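Local coordinates for uncharacterized protein (Bacteroides ovatus, PDB 4E6F) that is of unknown function but belongs to the DUF4468 family, whose domain has a TBP-like fold of helices laid on a curved antiparallel sheet, at residues G77-V82 with V156-D161; D91-N96 with A149-K154; E113-T118 with Y125-W130. All blocks are in the same frame, centred on the assembly; numbering follows the deposited sequence.

Contact 1 (G77-V82 with V156-D161); sequences GEEWIV and VDFADD
The carboxylate of Glu79 meets the rim of the Phe158 ring where helix 149-169 lies on strand 72-85, a helix-on-sheet contact within the TBP-like fold. OE2 touches two ring carbons at once, standing 3.3 Å from Phe158 CE1 and equally near its CZ, and it approaches at the ring edge, near the plane. The carboxylate and ring planes are turned 54° apart, and the partly positive C-H edge of the ring is likely to suit the acid. Ile81, two residues on and on the same side of the strand, adds apolar contact with its CG1 4.3 Å from Phe158 CD1. Phe158 reaches the strand because its CG stands anti to the backbone N (chi1 178°), which carries the ring away from the helix; Tyr97 and Leu112 pack against it as well. In the second shell, Arg52 (salt bridge) and the Tyr97 hydroxyl (hydrogen bond) hold Glu79 OE2 in position. Shortening Glu79 to an alanine removes the carboxylate, which would probably cost Arg52 this salt bridge and Tyr97 its bond, and open a gap beside the Phe158 edge. The glutamate chain runs extended beyond CG, which carries the carboxylate out to the ring; Glu79 OE1 lies 3.5 Å from Phe158 CE1.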
loop_
_atom_site.group_PDB
_atom_site.type_symbol
_atom_site.label_atom_id
_atom_site.label_comp_id
_atom_site.label_asym_id
_atom_site.label_seq_id
_atom_site.Cartn_x
_atom_site.Cartn_y
_atom_site.Cartn_z
ATOM N N GLY A 77 7.894 5.002 -3.871
ATOM C CA GLY A 77 8.279 5.074 -2.473
ATOM C C GLY A 77 9.170 3.929 -2.059
ATOM O O GLY A 77 9.167 2.847 -2.667
ATOM N N GLU A 78 9.902 4.172 -0.978
ATOM C CA GLU A 78 10.792 3.179 -0.397
ATOM C C GLU A 78 10.735 3.354 1.105
ATOM O O GLU A 78 10.906 4.470 1.611
ATOM C CB GLU A 78 12.216 3.356 -0.927
ATOM C CG GLU A 78 13.179 2.326 -0.351
ATOM C CD GLU A 78 14.585 2.537 -0.870
ATOM O OE1 GLU A 78 14.832 2.237 -2.059
ATOM O OE2 GLU A 78 15.438 3.006 -0.084
ATOM N N GLU A 79 10.452 2.265 1.818
ATOM C CA GLU A 79 10.350 2.318 3.284
ATOM C C GLU A 79 10.818 1.044 3.911
ATOM O O GLU A 79 10.906 0.018 3.230
ATOM C CB GLU A 79 8.876 2.483 3.713
ATOM C CG GLU A 79 8.214 3.803 3.391
ATOM C CD GLU A 79 6.771 3.838 3.845
ATOM O OE1 GLU A 79 6.506 3.598 5.047
ATOM O OE2 GLU A 79 5.900 4.126 2.998
ATOM N N TRP A 80 11.010 1.083 5.239
ATOM C CA TRP A 80 11.201 -0.132 6.012
ATOM C C TRP A 80 9.852 -0.593 6.520
ATOM O O TRP A 80 9.057 0.236 7.004
ATOM C CB TRP A 80 12.119 0.108 7.232
ATOM C CG TRP A 80 13.532 0.421 6.865
ATOM C CD1 TRP A 80 14.173 1.616 7.023
ATOM C CD2 TRP A 80 14.500 -0.486 6.313
ATOM N NE1 TRP A 80 15.483 1.510 6.606
ATOM C CE2 TRP A 80 15.700 0.242 6.131
ATOM C CE3 TRP A 80 14.466 -1.842 5.932
ATOM C CZ2 TRP A 80 16.863 -0.343 5.607
ATOM C CZ3 TRP A 80 15.609 -2.411 5.386
ATOM C CH2 TRP A 80 16.793 -1.667 5.235
ATOM N N ILE A 81 9.610 -1.913 6.458
ATOM C CA ILE A 81 8.458 -2.562 7.084
ATOM C C ILE A 81 9.034 -3.413 8.216
ATOM O O ILE A 81 9.837 -4.304 7.940
ATOM C CB ILE A 81 7.591 -3.383 6.106
ATOM C CG1 ILE A 81 6.791 -2.446 5.156
ATOM C CG2 ILE A 81 6.624 -4.291 6.895
ATOM C CD1 ILE A 81 6.055 -3.224 4.079
ATOM N N VAL A 82 8.668 -3.124 9.463
ATOM C CA VAL A 82 9.206 -3.892 10.591
ATOM C C VAL A 82 8.286 -5.072 10.891
ATOM O O VAL A 82 7.089 -4.880 11.103
ATOM C CB VAL A 82 9.412 -2.978 11.832
ATOM C CG1 VAL A 82 9.835 -3.781 13.087
ATOM C CG2 VAL A 82 10.436 -1.891 11.506
ATOM N N VAL A 156 -0.449 -6.064 3.977
ATOM C CA VAL A 156 -1.877 -5.705 4.035
ATOM C C VAL A 156 -2.060 -4.525 5.023
ATOM O O VAL A 156 -2.785 -3.574 4.698
ATOM C CB VAL A 156 -2.781 -6.929 4.387
ATOM C CG1 VAL A 156 -4.228 -6.493 4.706
ATOM C CG2 VAL A 156 -2.775 -7.958 3.251
ATOM N N ASP A 157 -1.415 -4.574 6.213
ATOM C CA ASP A 157 -1.513 -3.467 7.182
ATOM C C ASP A 157 -0.984 -2.170 6.571
ATOM O O ASP A 157 -1.567 -1.106 6.805
ATOM C CB ASP A 157 -0.737 -3.768 8.471
ATOM C CG ASP A 157 -1.313 -4.908 9.296
ATOM O OD1 ASP A 157 -2.434 -5.364 8.984
ATOM O OD2 ASP A 157 -0.629 -5.352 10.250
ATOM N N PHE A 158 0.135 -2.264 5.829
ATOM C CA PHE A 158 0.734 -1.113 5.178
ATOM C C PHE A 158 -0.260 -0.468 4.186
ATOM O O PHE A 158 -0.424 0.759 4.171
ATOM C CB PHE A 158 2.009 -1.566 4.455
ATOM C CG PHE A 158 2.687 -0.464 3.695
ATOM C CD1 PHE A 158 3.614 0.358 4.319
ATOM C CD2 PHE A 158 2.399 -0.245 2.352
ATOM C CE1 PHE A 158 4.241 1.390 3.621
ATOM C CE2 PHE A 158 3.012 0.807 1.650
ATOM C CZ PHE A 158 3.920 1.619 2.299
ATOM N N ALA A 159 -0.914 -1.293 3.361
ATOM C CA ALA A 159 -1.905 -0.794 2.407
ATOM C C ALA A 159 -3.098 -0.174 3.153
ATOM O O ALA A 159 -3.538 0.937 2.797
ATOM C CB ALA A 159 -2.377 -1.917 1.498
ATOM N N ASP A 160 -3.621 -0.865 4.199
ATOM C CA ASP A 160 -4.723 -0.316 4.985
ATOM C C ASP A 160 -4.356 1.030 5.597
ATOM O O ASP A 160 -5.199 1.946 5.640
ATOM C CB ASP A 160 -5.121 -1.283 6.100
ATOM C CG ASP A 160 -5.852 -2.510 5.610
ATOM O OD1 ASP A 160 -6.383 -2.471 4.468
ATOM O OD2 ASP A 160 -6.003 -3.472 6.414
ATOM N N ASP A 161 -3.103 1.155 6.062
ATOM C CA ASP A 161 -2.639 2.406 6.655
ATOM C C ASP A 161 -2.659 3.534 5.618
ATOM O O ASP A 161 -3.063 4.663 5.926
ATOM C CB ASP A 161 -1.236 2.245 7.241
ATOM C CG ASP A 161 -0.820 3.427 8.087
ATOM O OD1 ASP A 161 -1.607 3.825 8.989
ATOM O OD2 ASP A 161 0.226 4.021 7.785
#

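Contact 2 (D91-N96 with A149-K154); sequences DRTLVN and AKWRRK. With NO3 (nitrate ion), chain C.
Lys150 and Trp151, in the first turn of helix 149-169, reach across to Asp91 and Thr93 of strand 90-104, a helix crossing one face of the antiparallel sheet of the TBP-like fold. The close-packed part lies between Thr93 and Trp151. The six-membered ring of the indole presents its edge to the threonine, with Trp151 CZ3 3.5 Å from Thr93 OG1, and CB and CG2 of the threonine also press on CZ3. The hydroxyl is turned back to its own strand, where Thr93 OG1 donates to Leu94 O over 3.0 Å. Phe83 and Trp130 meet the same indole edge-to-face, which is likely to limit its rotation.

Toward the partly exposed side the contact becomes polar and more open. Asp91 OD2 receives Lys150 NZ on its syn lone pair, 2.7 Å away, in a salt bridge, and the two side chains cross at about a right angle. Beyond CG the lysine is fully extended, which spans the distance to the strand. Tyr119 bonds both partners, and Arg120 is a second charge partner for Asp91. Farther round the helix, a nitrate probably taken from the crystallisation liquor sits by Arg153 and Lys154. Arg153 NH1 gives it a weak bond to O2 of 3.3 Å, whereas Lys154 NZ grips the same nitrate O2 at 2.8 Å.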
loop_
_atom_site.group_PDB
_atom_site.type_symbol
_atom_site.label_atom_id
_atom_site.label_comp_id
_atom_site.label_asym_id
_atom_site.label_seq_id
_atom_site.Cartn_x
_atom_site.Cartn_y
_atom_site.Cartn_z
ATOM N N ASP A 91 13.838 -7.453 12.986
ATOM C CA ASP A 91 13.510 -8.145 11.754
ATOM C C ASP A 91 12.672 -7.207 10.909
ATOM O O ASP A 91 11.557 -6.868 11.313
ATOM C CB ASP A 91 12.741 -9.448 12.062
ATOM C CG ASP A 91 12.468 -10.299 10.824
ATOM O OD1 ASP A 91 13.228 -10.179 9.841
ATOM O OD2 ASP A 91 11.508 -11.107 10.859
ATOM N N ARG A 92 13.213 -6.760 9.773
ATOM C CA ARG A 92 12.512 -5.826 8.902
ATOM C C ARG A 92 12.854 -6.080 7.448
ATOM O O ARG A 92 13.876 -6.710 7.155
ATOM C CB ARG A 92 12.892 -4.377 9.275
ATOM C CG ARG A 92 14.362 -4.024 8.998
ATOM C CD ARG A 92 14.689 -2.605 9.411
ATOM N NE ARG A 92 16.053 -2.237 9.027
ATOM C CZ ARG A 92 16.574 -1.023 9.180
ATOM N NH1 ARG A 92 15.847 -0.041 9.696
ATOM N NH2 ARG A 92 17.821 -0.777 8.800
ATOM N N THR A 93 12.033 -5.544 6.537
ATOM C CA THR A 93 12.327 -5.620 5.124
ATOM C C THR A 93 12.265 -4.233 4.515
ATOM O O THR A 93 11.519 -3.375 5.003
ATOM C CB THR A 93 11.355 -6.567 4.369
ATOM O OG1 THR A 93 11.814 -6.706 3.016
ATOM C CG2 THR A 93 9.900 -6.067 4.357
ATOM N N LEU A 94 13.027 -4.023 3.445
ATOM C CA LEU A 94 12.826 -2.808 2.666
ATOM C C LEU A 94 11.669 -3.119 1.738
ATOM O O LEU A 94 11.491 -4.277 1.338
ATOM C CB LEU A 94 14.095 -2.461 1.859
ATOM C CG LEU A 94 14.173 -1.059 1.269
ATOM C CD1 LEU A 94 14.395 -0.006 2.379
ATOM C CD2 LEU A 94 15.281 -0.985 0.193
ATOM N N VAL A 95 10.874 -2.113 1.393
ATOM C CA VAL A 95 9.816 -2.282 0.415
ATOM C C VAL A 95 9.925 -1.128 -0.562
ATOM O O VAL A 95 10.199 -0.009 -0.140
ATOM C CB VAL A 95 8.386 -2.400 1.027
ATOM C CG1 VAL A 95 7.961 -1.117 1.750
ATOM C CG2 VAL A 95 7.347 -2.779 -0.037
ATOM N N ASN A 96 9.752 -1.408 -1.856
ATOM C CA ASN A 96 9.666 -0.393 -2.907
ATOM C C ASN A 96 8.325 -0.563 -3.540
ATOM O O ASN A 96 7.854 -1.695 -3.704
ATOM C CB ASN A 96 10.777 -0.501 -3.932
ATOM C CG ASN A 96 12.098 0.005 -3.412
ATOM O OD1 ASN A 96 12.460 1.203 -3.543
ATOM N ND2 ASN A 96 12.830 -0.890 -2.779
ATOM N N ALA A 149 3.454 -15.499 6.694
ATOM C CA ALA A 149 2.474 -14.690 7.406
ATOM C C ALA A 149 2.953 -13.276 7.698
ATOM O O ALA A 149 2.178 -12.345 7.499
ATOM C CB ALA A 149 2.053 -15.379 8.691
ATOM N N LYS A 150 4.196 -13.095 8.149
ATOM C CA LYS A 150 4.681 -11.749 8.478
ATOM C C LYS A 150 4.663 -10.854 7.246
ATOM O O LYS A 150 4.328 -9.680 7.351
ATOM C CB LYS A 150 6.076 -11.779 9.126
ATOM C CG LYS A 150 7.229 -12.218 8.211
ATOM C CD LYS A 150 8.499 -12.380 9.050
ATOM C CE LYS A 150 9.682 -12.604 8.130
ATOM N NZ LYS A 150 10.935 -12.918 8.901
ATOM N N TRP A 151 5.001 -11.414 6.077
ATOM C CA TRP A 151 5.002 -10.677 4.819
ATOM C C TRP A 151 3.596 -10.240 4.429
ATOM O O TRP A 151 3.381 -9.074 4.094
ATOM C CB TRP A 151 5.590 -11.558 3.707
ATOM C CG TRP A 151 7.005 -11.957 3.990
ATOM C CD1 TRP A 151 7.431 -13.080 4.638
ATOM C CD2 TRP A 151 8.172 -11.184 3.711
ATOM N NE1 TRP A 151 8.802 -13.069 4.752
ATOM C CE2 TRP A 151 9.283 -11.911 4.191
ATOM C CE3 TRP A 151 8.398 -9.970 3.045
ATOM C CZ2 TRP A 151 10.602 -11.444 4.051
ATOM C CZ3 TRP A 151 9.692 -9.499 2.915
ATOM C CH2 TRP A 151 10.781 -10.228 3.425
ATOM N N ARG A 152 2.645 -11.173 4.469
ATOM C CA ARG A 152 1.281 -10.871 4.054
ATOM C C ARG A 152 0.586 -9.934 5.066
ATOM O O ARG A 152 -0.034 -8.942 4.654
ATOM C CB ARG A 152 0.500 -12.166 3.858
ATOM C CG ARG A 152 -0.955 -11.909 3.432
ATOM C CD ARG A 152 -1.474 -13.062 2.592
ATOM N NE ARG A 152 -2.934 -13.005 2.395
ATOM C CZ ARG A 152 -3.552 -13.371 1.277
ATOM N NH1 ARG A 152 -2.852 -13.687 0.195
ATOM N NH2 ARG A 152 -4.876 -13.363 1.212
ATOM N N ARG A 153 0.690 -10.224 6.382
ATOM C CA ARG A 153 0.072 -9.325 7.358
ATOM C C ARG A 153 0.603 -7.898 7.252
ATOM O O ARG A 153 -0.186 -6.946 7.256
ATOM C CB ARG A 153 0.353 -9.795 8.796
ATOM C CG ARG A 153 -0.421 -11.006 9.231
ATOM C CD ARG A 153 -0.376 -11.129 10.754
ATOM N NE ARG A 153 -0.744 -12.478 11.179
ATOM C CZ ARG A 153 0.117 -13.458 11.459
ATOM N NH1 ARG A 153 1.428 -13.237 11.424
ATOM N NH2 ARG A 153 -0.329 -14.655 11.813
ATOM N N LYS A 154 1.936 -7.743 7.281
ATOM C CA LYS A 154 2.505 -6.398 7.339
ATOM C C LYS A 154 2.281 -5.636 6.035
ATOM O O LYS A 154 2.129 -4.409 6.094
ATOM C CB LYS A 154 3.982 -6.429 7.767
ATOM C CG LYS A 154 4.172 -6.964 9.202
ATOM C CD LYS A 154 3.451 -6.148 10.257
ATOM C CE LYS A 154 3.840 -6.530 11.668
ATOM N NZ LYS A 154 2.956 -7.584 12.240
HETATM N N NO3 C . 4.098 -10.767 11.838
HETATM O O1 NO3 C . 4.312 -11.947 12.070
HETATM O O2 NO3 C . 3.000 -10.332 11.569
HETATM O O3 NO3 C . 5.130 -9.926 11.864
#

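Contact 3 (E113-T118 with Y125-W130); sequences EKIRFT and YKAEEW. With EDO (1,2-ethanediol), chain E.
Phe117 and Tyr125 sit opposite each other as an antiparallel hydrogen-bonded pair, their side chains on the same face of the sheet. Phe117 N donates to Tyr125 O at 2.8 Å, nearly straight at 172°, and Tyr125 N returns a bond to Phe117 O. With CG anti to the carbonyl carbon (chi1 -54°), the Phe117 ring leans along the neighbouring strand: CD2 lies 4.2 Å from Tyr125 CB and as far from Trp130 CD1, while CE2 nears the methyl of Ala127. Trp130 turns back over Tyr125 in an offset overlap, its CZ2 3.6 Å above the tyrosine ring plane, in one of the two modelled conformers of each residue, so the overlap may not be a fixed one. Trp151 meets the Phe117 ring edge-to-face.

Past the aromatic group, Ala127 N donates to Ile115 O at 3.1 Å, and Ala127 CB touches Ile115 CB at 3.9 Å. Two waters link the Glu128 carboxylate to the Ile115 backbone, one accepting from N and the other donating to O; Glu128 OE2 also takes a bond from Val25 N. Arg116 and Lys126 form the adjacent non-hydrogen-bonded pair on the other face. This is a β-hairpin of strands 107-119 and 123-126, whose second strand runs into a 3-10 turn at 127-128.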
loop_
_atom_site.group_PDB
_atom_site.type_symbol
_atom_site.label_atom_id
_atom_site.label_comp_id
_atom_site.label_asym_id
_atom_site.label_seq_id
_atom_site.Cartn_x
_atom_site.Cartn_y
_atom_site.Cartn_z
ATOM N N GLU A 113 0.925 -0.518 -6.066
ATOM C CA GLU A 113 1.376 -1.570 -6.972
ATOM C C GLU A 113 2.883 -1.628 -7.134
ATOM O O GLU A 113 3.607 -0.858 -6.504
ATOM C CB GLU A 113 0.715 -1.350 -8.343
ATOM C CG GLU A 113 0.975 0.029 -8.951
ATOM C CD GLU A 113 0.372 0.237 -10.326
ATOM O OE1 GLU A 113 0.091 -0.767 -11.019
ATOM O OE2 GLU A 113 0.149 1.407 -10.703
ATOM N N LYS A 114 3.359 -2.587 -7.966
ATOM C CA LYS A 114 4.777 -2.792 -8.244
ATOM C C LYS A 114 5.554 -2.953 -6.919
ATOM O O LYS A 114 6.605 -2.339 -6.714
ATOM C CB LYS A 114 5.336 -1.639 -9.107
ATOM C CG LYS A 114 4.625 -1.538 -10.448
ATOM C CD LYS A 114 5.231 -0.398 -11.248
ATOM C CE LYS A 114 4.489 -0.162 -12.524
ATOM N NZ LYS A 114 5.124 0.964 -13.270
ATOM N N ILE A 115 5.005 -3.779 -6.032
ATOM C CA ILE A 115 5.573 -3.993 -4.705
ATOM C C ILE A 115 6.669 -5.038 -4.754
ATOM O O ILE A 115 6.439 -6.163 -5.218
ATOM C CB ILE A 115 4.465 -4.419 -3.727
ATOM C CG1 ILE A 115 3.361 -3.325 -3.659
ATOM C CG2 ILE A 115 5.064 -4.753 -2.316
ATOM C CD1 ILE A 115 2.079 -3.751 -3.000
ATOM N N ARG A 116 7.851 -4.665 -4.253
ATOM C CA ARG A 116 8.974 -5.587 -4.190
ATOM C C ARG A 116 9.722 -5.356 -2.900
ATOM O O ARG A 116 9.840 -4.225 -2.417
ATOM C CB ARG A 116 9.892 -5.455 -5.417
ATOM C CG ARG A 116 10.503 -4.092 -5.585
ATOM C CD ARG A 116 11.356 -4.003 -6.851
ATOM N NE ARG A 116 11.792 -2.625 -7.067
ATOM C CZ ARG A 116 12.862 -2.079 -6.499
ATOM N NH1 ARG A 116 13.639 -2.803 -5.700
ATOM N NH2 ARG A 116 13.159 -0.808 -6.720
ATOM N N PHE A 117 10.242 -6.438 -2.358
ATOM C CA PHE A 117 10.944 -6.436 -1.087
ATOM C C PHE A 117 12.412 -6.695 -1.265
ATOM O O PHE A 117 12.802 -7.481 -2.142
ATOM C CB PHE A 117 10.369 -7.536 -0.186
ATOM C CG PHE A 117 8.870 -7.481 0.010
ATOM C CD1 PHE A 117 8.297 -6.543 0.871
ATOM C CD2 PHE A 117 8.030 -8.363 -0.667
ATOM C CE1 PHE A 117 6.901 -6.476 1.038
ATOM C CE2 PHE A 117 6.637 -8.310 -0.489
ATOM C CZ PHE A 117 6.085 -7.383 0.381
ATOM N N THR A 118 13.223 -6.030 -0.434
ATOM C CA THR A 118 14.672 -6.241 -0.372
ATOM C C THR A 118 14.952 -6.561 1.084
ATOM O O THR A 118 14.847 -5.694 1.961
ATOM C CB THR A 118 15.457 -5.055 -0.916
ATOM O OG1 THR A 118 14.968 -4.757 -2.220
ATOM C CG2 THR A 118 16.962 -5.351 -0.983
ATOM N N TYR A 125 12.394 -10.165 -3.308
ATOM C CA TYR A 125 11.135 -10.902 -3.442
ATOM C C TYR A 125 10.068 -10.053 -4.078
ATOM O O TYR A 125 9.792 -8.960 -3.583
ATOM C CB TYR A 125 10.593 -11.379 -2.073
ATOM C CG TYR A 125 11.539 -12.266 -1.298
ATOM C CD1 TYR A 125 11.772 -13.583 -1.691
ATOM C CD2 TYR A 125 12.189 -11.799 -0.156
ATOM C CE1 TYR A 125 12.650 -14.407 -0.983
ATOM C CE2 TYR A 125 13.041 -12.627 0.582
ATOM C CZ TYR A 125 13.292 -13.919 0.145
ATOM O OH TYR A 125 14.143 -14.743 0.855
ATOM N N LYS A 126 9.464 -10.535 -5.166
ATOM C CA LYS A 126 8.366 -9.802 -5.819
ATOM C C LYS A 126 7.072 -10.168 -5.093
ATOM O O LYS A 126 6.874 -11.345 -4.764
ATOM C CB LYS A 126 8.263 -10.158 -7.315
ATOM C CG LYS A 126 9.467 -9.730 -8.143
ATOM C CD LYS A 126 9.301 -10.166 -9.596
ATOM C CE LYS A 126 10.548 -9.963 -10.434
ATOM N NZ LYS A 126 11.567 -11.029 -10.208
ATOM N N ALA A 127 6.164 -9.199 -4.853
ATOM C CA ALA A 127 4.930 -9.540 -4.131
ATOM C C ALA A 127 4.145 -10.697 -4.796
ATOM O O ALA A 127 3.528 -11.499 -4.102
ATOM C CB ALA A 127 4.043 -8.304 -4.027
ATOM N N GLU A 128 4.187 -10.790 -6.135
ATOM C CA GLU A 128 3.437 -11.786 -6.931
ATOM C C GLU A 128 3.853 -13.218 -6.674
ATOM O O GLU A 128 3.063 -14.137 -6.920
ATOM C CB GLU A 128 3.590 -11.522 -8.436
ATOM C CG GLU A 128 2.917 -10.241 -8.887
ATOM C CD GLU A 128 3.609 -8.960 -8.440
ATOM O OE1 GLU A 128 4.853 -8.977 -8.276
ATOM O OE2 GLU A 128 2.910 -7.932 -8.289
ATOM N N GLU A 129 5.076 -13.409 -6.209
ATOM C CA GLU A 129 5.585 -14.763 -5.962
ATOM C C GLU A 129 5.766 -14.984 -4.476
ATOM O O GLU A 129 6.425 -15.963 -4.072
ATOM C CB GLU A 129 6.936 -14.997 -6.706
ATOM C CG GLU A 129 7.138 -14.220 -8.005
ATOM C CD GLU A 129 6.180 -14.486 -9.152
ATOM O OE1 GLU A 129 5.650 -15.616 -9.255
ATOM O OE2 GLU A 129 5.999 -13.566 -9.983
ATOM N N TRP A 130 5.168 -14.086 -3.628
ATOM C CA TRP A 130 5.409 -14.117 -2.211
ATOM C C TRP A 130 4.153 -13.982 -1.310
ATOM O O TRP A 130 3.963 -14.797 -0.406
ATOM C CB TRP A 130 6.387 -12.983 -1.913
ATOM C CG TRP A 130 7.320 -13.240 -0.775
ATOM C CD1 TRP A 130 7.498 -12.451 0.319
ATOM C CD2 TRP A 130 8.191 -14.374 -0.603
ATOM N NE1 TRP A 130 8.447 -13.002 1.151
ATOM C CE2 TRP A 130 8.884 -14.187 0.614
ATOM C CE3 TRP A 130 8.470 -15.523 -1.373
ATOM C CZ2 TRP A 130 9.798 -15.133 1.115
ATOM C CZ3 TRP A 130 9.379 -16.457 -0.881
ATOM C CH2 TRP A 130 10.031 -16.257 0.349
HETATM C C1 EDO E . 9.081 0.220 -7.494
HETATM O O1 EDO E . 7.681 0.461 -7.524
HETATM C C2 EDO E . 9.843 1.548 -7.248
HETATM O O2 EDO E . 9.474 2.131 -5.993
HETATM O O HOH W 1 2.850 -5.629 -6.685
HETATM O O HOH W 2 6.058 -6.611 -7.944
#

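Overall arrangement
All three contacts draw on one antiparallel sheet, in which strands 72-85, 90-104 and 107-119 lie side by side. Contacts 1 and 2 share helix 149-169 and have centres about 8 Å apart; they are joined through the sheet by Ile81 N to Thr93 O, probably a hydrogen bond at 2.8 Å. Contact 2 meets contact 3, centre to centre about 10 Å, through Leu94 N to Thr118 O and Asn96 N to Arg116 O, both probably hydrogen bonds at 2.9 Å. Contacts 1 and 3 do not touch, their nearest atoms being about 5 Å apart. Along the chain contact 3 is nested within contact 2, itself nested within contact 1.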